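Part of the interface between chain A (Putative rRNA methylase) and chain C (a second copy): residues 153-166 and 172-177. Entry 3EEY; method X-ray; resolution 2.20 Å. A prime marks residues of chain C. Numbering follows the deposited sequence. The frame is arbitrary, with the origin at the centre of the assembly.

Chain A (153-166) VLEFLKGVDQKKFI
Chain C 172-177: FINQAN

How do the two backbones run? Chain A enters as the last part of a helix, with Leu157 N hydrogen-bonded to Val153 O at 2.9 Å and Lys158 N to Leu154 O at 3.0 Å. A type I turn spans Leu157 to Val160. Val160 and Asp161 then extend (phi/psi -65/132 and -56/116), and Gln162 to Lys164 curl back so that Phe165 N reaches Asp161 O at 2.9 Å before a strand begins at Phe165. The chain C segment makes its own type I turn from Phe172′ to Gln175′, with Ile173′ at -84/-13 and Asn174′ at -103/5. The register pairs the CA atoms of Lys158 and Asn174′ at 4.2 Å, Gln162 and Gln175′ at 5.8 Å, and Ile166 and Phe172′ at 7.2 Å. It is no simple ladder: going along chain A, the partner steps forward from Asn174′ to Gln175′, then back to Phe172′.

What does Asn174′ do at the centre? Its CB points toward chain A, and chi1 of 75° (p) with chi2 of -32° carries the amide into the loop after the helix. There Asn174′ ND2 donates to Val160 O and to Phe165 O, each at 2.9 Å, with N-H...acceptor angles of 146° and 162°. One amide group thus uses both hydrogens to link a carbonyl of the loop, Val160 O, to one at the start of the strand, Phe165 O, while OD1 is hydrogen-bonded to a residue just outside the stretches. The backbone adds a CA-H...O contact, Asn174′ CA to Lys158 O at 3.3 Å.

Which apolar side chains meet? Ile173′, chi1 p and chi2 t, also points its CB toward chain A. Ile173′ CD1 lies 3.9 Å from Leu154 CD2 and 4.3 Å from Leu157 CB, so it packs against the helix; both leucines are m, t. The aliphatic part of Lys158 (m, t, t, m) lies alongside, Lys158 CG 4.0 Å from Ile173′ CB. Farther along, Ile166 (m, t) places CG2 3.8 Å from Phe172′ CD1, at the ring's edge and near its plane; Phe172′ has chi1 -59° and chi2 -86°.

How does Gln162 complete the contact? With chi1 p, chi2 t and chi3 106°, its side chain reaches across so that Gln162 OE1 accepts from Ala176′ N at 3.2 Å and 162°, while Gln162 NE2 lies 3.5 Å from Gln175′ CG (Gln175′ is m, t, chi3 36°). Two waters also bridge the stretches at Gln162. Water 1 accepts from Gln162 N at 2.9 Å and donates to Asn174′ O at 3.0 Å; water 2 accepts from Gln162 NE2 at 3.2 Å and donates to Ala176′ O at 2.8 Å.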

ATOM      1  N   VAL A 153       7.708 -12.923 -11.367  1.00 25.39           N
ATOM      2  CA  VAL A 153       8.305 -11.839 -10.581  1.00 30.21           C
ATOM      3  C   VAL A 153       7.831 -11.870  -9.125  1.00 29.43           C
ATOM      4  O   VAL A 153       8.643 -11.768  -8.197  1.00 34.49           O
ATOM      5  CB  VAL A 153       8.044 -10.433 -11.216  1.00 31.72           C
ATOM      6  CG1 VAL A 153       8.393  -9.318 -10.253  1.00 35.78           C
ATOM      7  CG2 VAL A 153       8.844 -10.263 -12.499  1.00 37.99           C
ATOM      8  N   LEU A 154       6.523 -12.023  -8.938  1.00 25.31           N
ATOM      9  CA  LEU A 154       5.933 -12.140  -7.611  1.00 27.03           C
ATOM     10  C   LEU A 154       6.385 -13.394  -6.857  1.00 30.46           C
ATOM     11  O   LEU A 154       6.640 -13.332  -5.655  1.00 34.31           O
ATOM     12  CB  LEU A 154       4.399 -12.060  -7.678  1.00 30.69           C
ATOM     13  CG  LEU A 154       3.778 -10.684  -7.979  1.00 38.32           C
ATOM     14  CD1 LEU A 154       2.270 -10.774  -8.205  1.00 28.14           C
ATOM     15  CD2 LEU A 154       4.074  -9.662  -6.888  1.00 30.00           C
ATOM     16  N   GLU A 155       6.511 -14.512  -7.568  1.00 30.09           N
ATOM     17  CA  GLU A 155       7.019 -15.753  -6.969  1.00 35.80           C
ATOM     18  C   GLU A 155       8.474 -15.608  -6.531  1.00 34.66           C
ATOM     19  O   GLU A 155       8.856 -16.115  -5.479  1.00 41.77           O
ATOM     20  CB  GLU A 155       6.861 -16.941  -7.926  1.00 31.49           C
ATOM     21  CG  GLU A 155       6.947 -18.290  -7.232  1.00 58.29           C
ATOM     22  CD  GLU A 155       7.167 -19.445  -8.195  1.00 76.05           C
ATOM     23  OE1 GLU A 155       7.081 -19.234  -9.424  1.00 75.01           O
ATOM     24  OE2 GLU A 155       7.430 -20.569  -7.718  1.00 85.43           O
ATOM     25  N   PHE A 156       9.272 -14.911  -7.336  1.00 35.99           N
ATOM     26  CA  PHE A 156      10.636 -14.563  -6.956  1.00 37.56           C
ATOM     27  C   PHE A 156      10.686 -13.660  -5.722  1.00 32.86           C
ATOM     28  O   PHE A 156      11.474 -13.898  -4.801  1.00 38.15           O
ATOM     29  CB  PHE A 156      11.396 -13.903  -8.124  1.00 36.97           C
ATOM     30  CG  PHE A 156      12.684 -13.227  -7.706  1.00 28.83           C
ATOM     31  CD1 PHE A 156      13.796 -13.983  -7.328  1.00 28.07           C
ATOM     32  CD2 PHE A 156      12.782 -11.835  -7.686  1.00 37.73           C
ATOM     33  CE1 PHE A 156      14.982 -13.371  -6.935  1.00 34.95           C
ATOM     34  CE2 PHE A 156      13.960 -11.204  -7.288  1.00 25.72           C
ATOM     35  CZ  PHE A 156      15.067 -11.973  -6.915  1.00 38.62           C
ATOM     36  N   LEU A 157       9.857 -12.620  -5.717  1.00 39.61           N
ATOM     37  CA  LEU A 157       9.867 -11.619  -4.644  1.00 35.64           C
ATOM     38  C   LEU A 157       9.309 -12.096  -3.304  1.00 33.47           C
ATOM     39  O   LEU A 157       9.681 -11.554  -2.261  1.00 28.25           O
ATOM     40  CB  LEU A 157       9.165 -10.343  -5.085  1.00 28.78           C
ATOM     41  CG  LEU A 157       9.916  -9.521  -6.134  1.00 35.17           C
ATOM     42  CD1 LEU A 157       9.042  -8.381  -6.601  1.00 23.11           C
ATOM     43  CD2 LEU A 157      11.243  -9.006  -5.609  1.00 27.81           C
ATOM     44  N   LYS A 158       8.451 -13.116  -3.332  1.00 33.21           N
ATOM     45  CA  LYS A 158       7.992 -13.792  -2.116  1.00 36.09           C
ATOM     46  C   LYS A 158       9.131 -14.463  -1.355  1.00 32.00           C
ATOM     47  O   LYS A 158       9.030 -14.649  -0.135  1.00 33.19           O
ATOM     48  CB  LYS A 158       6.931 -14.847  -2.444  1.00 41.25           C
ATOM     49  CG  LYS A 158       5.523 -14.305  -2.661  1.00 56.54           C
ATOM     50  CD  LYS A 158       4.633 -15.337  -3.364  1.00 59.41           C
ATOM     51  CE  LYS A 158       3.316 -14.733  -3.857  1.00 63.30           C
ATOM     52  NZ  LYS A 158       2.328 -14.563  -2.753  1.00 71.04           N
ATOM     53  N   GLY A 159      10.205 -14.811  -2.072  1.00 29.53           N
ATOM     54  CA  GLY A 159      11.356 -15.509  -1.503  1.00 24.07           C
ATOM     55  C   GLY A 159      12.466 -14.642  -0.924  1.00 33.74           C
ATOM     56  O   GLY A 159      13.400 -15.154  -0.323  1.00 39.99           O
ATOM     57  N   VAL A 160      12.357 -13.332  -1.111  1.00 34.55           N
ATOM     58  CA  VAL A 160      13.351 -12.369  -0.640  1.00 31.38           C
ATOM     59  C   VAL A 160      13.413 -12.341   0.897  1.00 34.11           C
ATOM     60  O   VAL A 160      12.378 -12.283   1.566  1.00 42.29           O
ATOM     61  CB  VAL A 160      13.073 -10.959  -1.252  1.00 27.40           C
ATOM     62  CG1 VAL A 160      13.946  -9.883  -0.630  1.00 25.89           C
ATOM     63  CG2 VAL A 160      13.298 -10.980  -2.758  1.00 22.76           C
ATOM     64  N   ASP A 161      14.630 -12.413   1.441  1.00 39.19           N
ATOM     65  CA  ASP A 161      14.875 -12.447   2.892  1.00 38.37           C
ATOM     66  C   ASP A 161      14.248 -11.251   3.597  1.00 43.80           C
ATOM     67  O   ASP A 161      14.648 -10.111   3.358  1.00 44.54           O
ATOM     68  CB  ASP A 161      16.385 -12.509   3.173  1.00 42.52           C
ATOM     69  CG  ASP A 161      16.722 -12.797   4.644  1.00 51.63           C
ATOM     70  OD1 ASP A 161      15.815 -13.027   5.471  1.00 50.07           O
ATOM     71  OD2 ASP A 161      17.925 -12.803   4.974  1.00 56.40           O
ATOM     72  N   GLN A 162      13.279 -11.534   4.472  1.00 41.61           N
ATOM     73  CA  GLN A 162      12.521 -10.499   5.182  1.00 43.78           C
ATOM     74  C   GLN A 162      13.341  -9.728   6.207  1.00 42.47           C
ATOM     75  O   GLN A 162      12.946  -8.642   6.629  1.00 48.76           O
ATOM     76  CB  GLN A 162      11.255 -11.077   5.825  1.00 43.92           C
ATOM     77  CG  GLN A 162      11.495 -12.093   6.933  1.00 51.81           C
ATOM     78  CD  GLN A 162      10.203 -12.591   7.555  1.00 50.66           C
ATOM     79  OE1 GLN A 162       9.779 -13.716   7.311  1.00 51.66           O
ATOM     80  NE2 GLN A 162       9.567 -11.746   8.358  1.00 51.94           N
ATOM     81  N   LYS A 163      14.477 -10.298   6.601  1.00 47.50           N
ATOM     82  CA  LYS A 163      15.419  -9.652   7.516  1.00 48.85           C
ATOM     83  C   LYS A 163      16.265  -8.600   6.800  1.00 44.54           C
ATOM     84  O   LYS A 163      16.848  -7.725   7.439  1.00 46.39           O
ATOM     85  CB  LYS A 163      16.324 -10.689   8.197  1.00 52.57           C
ATOM     86  CG  LYS A 163      15.570 -11.737   8.999  1.00 61.52           C
ATOM     87  CD  LYS A 163      16.171 -11.934  10.381  1.00 84.03           C
ATOM     88  CE  LYS A 163      15.199 -12.580  11.373  1.00 97.36           C
ATOM     89  NZ  LYS A 163      13.992 -13.236  10.775  1.00105.75           N
ATOM     90  N   LYS A 164      16.319  -8.699   5.473  1.00 41.82           N
ATOM     91  CA  LYS A 164      17.067  -7.767   4.633  1.00 45.69           C
ATOM     92  C   LYS A 164      16.164  -6.794   3.864  1.00 41.39           C
ATOM     93  O   LYS A 164      16.525  -5.638   3.681  1.00 35.22           O
ATOM     94  CB  LYS A 164      17.986  -8.516   3.654  1.00 39.11           C
ATOM     95  CG  LYS A 164      18.905  -9.564   4.282  1.00 56.08           C
ATOM     96  CD  LYS A 164      19.893  -8.963   5.273  1.00 71.40           C
ATOM     97  CE  LYS A 164      20.715 -10.046   5.951  1.00 80.40           C
ATOM     98  NZ  LYS A 164      20.757  -9.841   7.422  1.00 82.97           N
ATOM     99  N   PHE A 165      14.997  -7.260   3.416  1.00 41.04           N
ATOM    100  CA  PHE A 165      14.086  -6.423   2.621  1.00 30.68           C
ATOM    101  C   PHE A 165      12.638  -6.530   3.069  1.00 32.15           C
ATOM    102  O   PHE A 165      12.157  -7.610   3.418  1.00 32.18           O
ATOM    103  CB  PHE A 165      14.158  -6.767   1.122  1.00 34.79           C
ATOM    104  CG  PHE A 165      15.528  -6.606   0.505  1.00 38.88           C
ATOM    105  CD1 PHE A 165      15.893  -5.409  -0.102  1.00 32.76           C
ATOM    106  CD2 PHE A 165      16.440  -7.660   0.499  1.00 32.36           C
ATOM    107  CE1 PHE A 165      17.157  -5.258  -0.673  1.00 36.47           C
ATOM    108  CE2 PHE A 165      17.708  -7.517  -0.069  1.00 33.69           C
ATOM    109  CZ  PHE A 165      18.065  -6.322  -0.655  1.00 40.28           C
ATOM    110  N   ILE A 166      11.950  -5.393   3.061  1.00 34.47           N
ATOM    111  CA  ILE A 166      10.485  -5.347   3.120  1.00 36.12           C
ATOM    112  C   ILE A 166       9.949  -5.407   1.692  1.00 32.99           C
ATOM    113  O   ILE A 166      10.357  -4.625   0.857  1.00 33.86           O
ATOM    114  CB  ILE A 166       9.962  -4.050   3.796  1.00 36.91           C
ATOM    115  CG1 ILE A 166      10.546  -3.887   5.201  1.00 41.95           C
ATOM    116  CG2 ILE A 166       8.436  -4.044   3.867  1.00 31.25           C
ATOM    117  CD1 ILE A 166      10.189  -2.568   5.867  1.00 35.97           C
TER
ATOM    118  N   PHE C 172       2.351  -7.877   2.697  1.00 22.72           N
ATOM    119  CA  PHE C 172       3.792  -8.110   2.788  1.00 31.30           C
ATOM    120  C   PHE C 172       4.113  -9.548   2.421  1.00 33.97           C
ATOM    121  O   PHE C 172       3.991 -10.456   3.244  1.00 38.22           O
ATOM    122  CB  PHE C 172       4.303  -7.749   4.176  1.00 27.85           C
ATOM    123  CG  PHE C 172       4.030  -6.319   4.540  1.00 35.38           C
ATOM    124  CD1 PHE C 172       4.920  -5.322   4.166  1.00 25.56           C
ATOM    125  CD2 PHE C 172       2.856  -5.961   5.213  1.00 25.29           C
ATOM    126  CE1 PHE C 172       4.663  -3.988   4.472  1.00 33.43           C
ATOM    127  CE2 PHE C 172       2.591  -4.631   5.524  1.00 32.98           C
ATOM    128  CZ  PHE C 172       3.495  -3.644   5.160  1.00 35.00           C
ATOM    129  N   ILE C 173       4.517  -9.738   1.168  1.00 37.04           N
ATOM    130  CA  ILE C 173       4.484 -11.061   0.532  1.00 38.49           C
ATOM    131  C   ILE C 173       5.690 -11.955   0.832  1.00 38.67           C
ATOM    132  O   ILE C 173       5.647 -13.155   0.565  1.00 39.22           O
ATOM    133  CB  ILE C 173       4.241 -10.952  -0.998  1.00 39.47           C
ATOM    134  CG1 ILE C 173       5.392 -10.221  -1.691  1.00 37.09           C
ATOM    135  CG2 ILE C 173       2.929 -10.232  -1.275  1.00 33.14           C
ATOM    136  CD1 ILE C 173       5.315 -10.234  -3.210  1.00 37.31           C
ATOM    137  N   ASN C 174       6.748 -11.371   1.389  1.00 35.34           N
ATOM    138  CA  ASN C 174       7.952 -12.117   1.732  1.00 32.98           C
ATOM    139  C   ASN C 174       8.077 -12.420   3.233  1.00 32.21           C
ATOM    140  O   ASN C 174       9.099 -12.932   3.688  1.00 37.77           O
ATOM    141  CB  ASN C 174       9.182 -11.379   1.218  1.00 29.84           C
ATOM    142  CG  ASN C 174       9.528 -10.171   2.057  1.00 24.06           C
ATOM    143  OD1 ASN C 174       8.650  -9.511   2.613  1.00 30.88           O
ATOM    144  ND2 ASN C 174      10.818  -9.877   2.157  1.00 27.40           N
ATOM    145  N   GLN C 175       7.045 -12.065   4.001  1.00 41.78           N
ATOM    146  CA  GLN C 175       7.000 -12.380   5.433  1.00 41.51           C
ATOM    147  C   GLN C 175       6.225 -13.664   5.674  1.00 40.91           C
ATOM    148  O   GLN C 175       5.218 -13.905   5.023  1.00 41.05           O
ATOM    149  CB  GLN C 175       6.366 -11.248   6.230  1.00 38.05           C
ATOM    150  CG  GLN C 175       7.248 -10.026   6.404  1.00 40.04           C
ATOM    151  CD  GLN C 175       6.534  -8.900   7.109  1.00 38.95           C
ATOM    152  OE1 GLN C 175       5.727  -9.127   8.005  1.00 45.52           O
ATOM    153  NE2 GLN C 175       6.819  -7.671   6.699  1.00 45.70           N
ATOM    154  N   ALA C 176       6.720 -14.484   6.600  1.00 50.52           N
ATOM    155  CA  ALA C 176       6.045 -15.708   7.023  1.00 53.99           C
ATOM    156  C   ALA C 176       5.168 -15.432   8.243  1.00 54.70           C
ATOM    157  O   ALA C 176       5.127 -14.297   8.745  1.00 41.97           O
ATOM    158  CB  ALA C 176       7.068 -16.789   7.356  1.00 55.52           C
ATOM    159  N   ASN C 177       4.482 -16.482   8.711  1.00 48.39           N
ATOM    160  CA  ASN C 177       3.650 -16.439   9.915  1.00 50.12           C
ATOM    161  C   ASN C 177       2.541 -15.383   9.830  1.00 51.26           C
ATOM    162  O   ASN C 177       2.409 -14.532  10.705  1.00 47.55           O
ATOM    163  CB  ASN C 177       4.511 -16.274  11.187  1.00 57.24           C
ATOM    164  CG  ASN C 177       3.734 -16.555  12.464  1.00 63.87           C
ATOM    165  OD1 ASN C 177       2.725 -17.260  12.447  1.00 53.10           O
ATOM    166  ND2 ASN C 177       4.190 -15.984  13.572  1.00 70.55           N
TER
HETATM  167  O   HOH W   1      11.865 -14.032   4.247  1.00 36.67           O
HETATM  168  O   HOH W   2       6.831 -12.437   9.865  1.00 49.09           O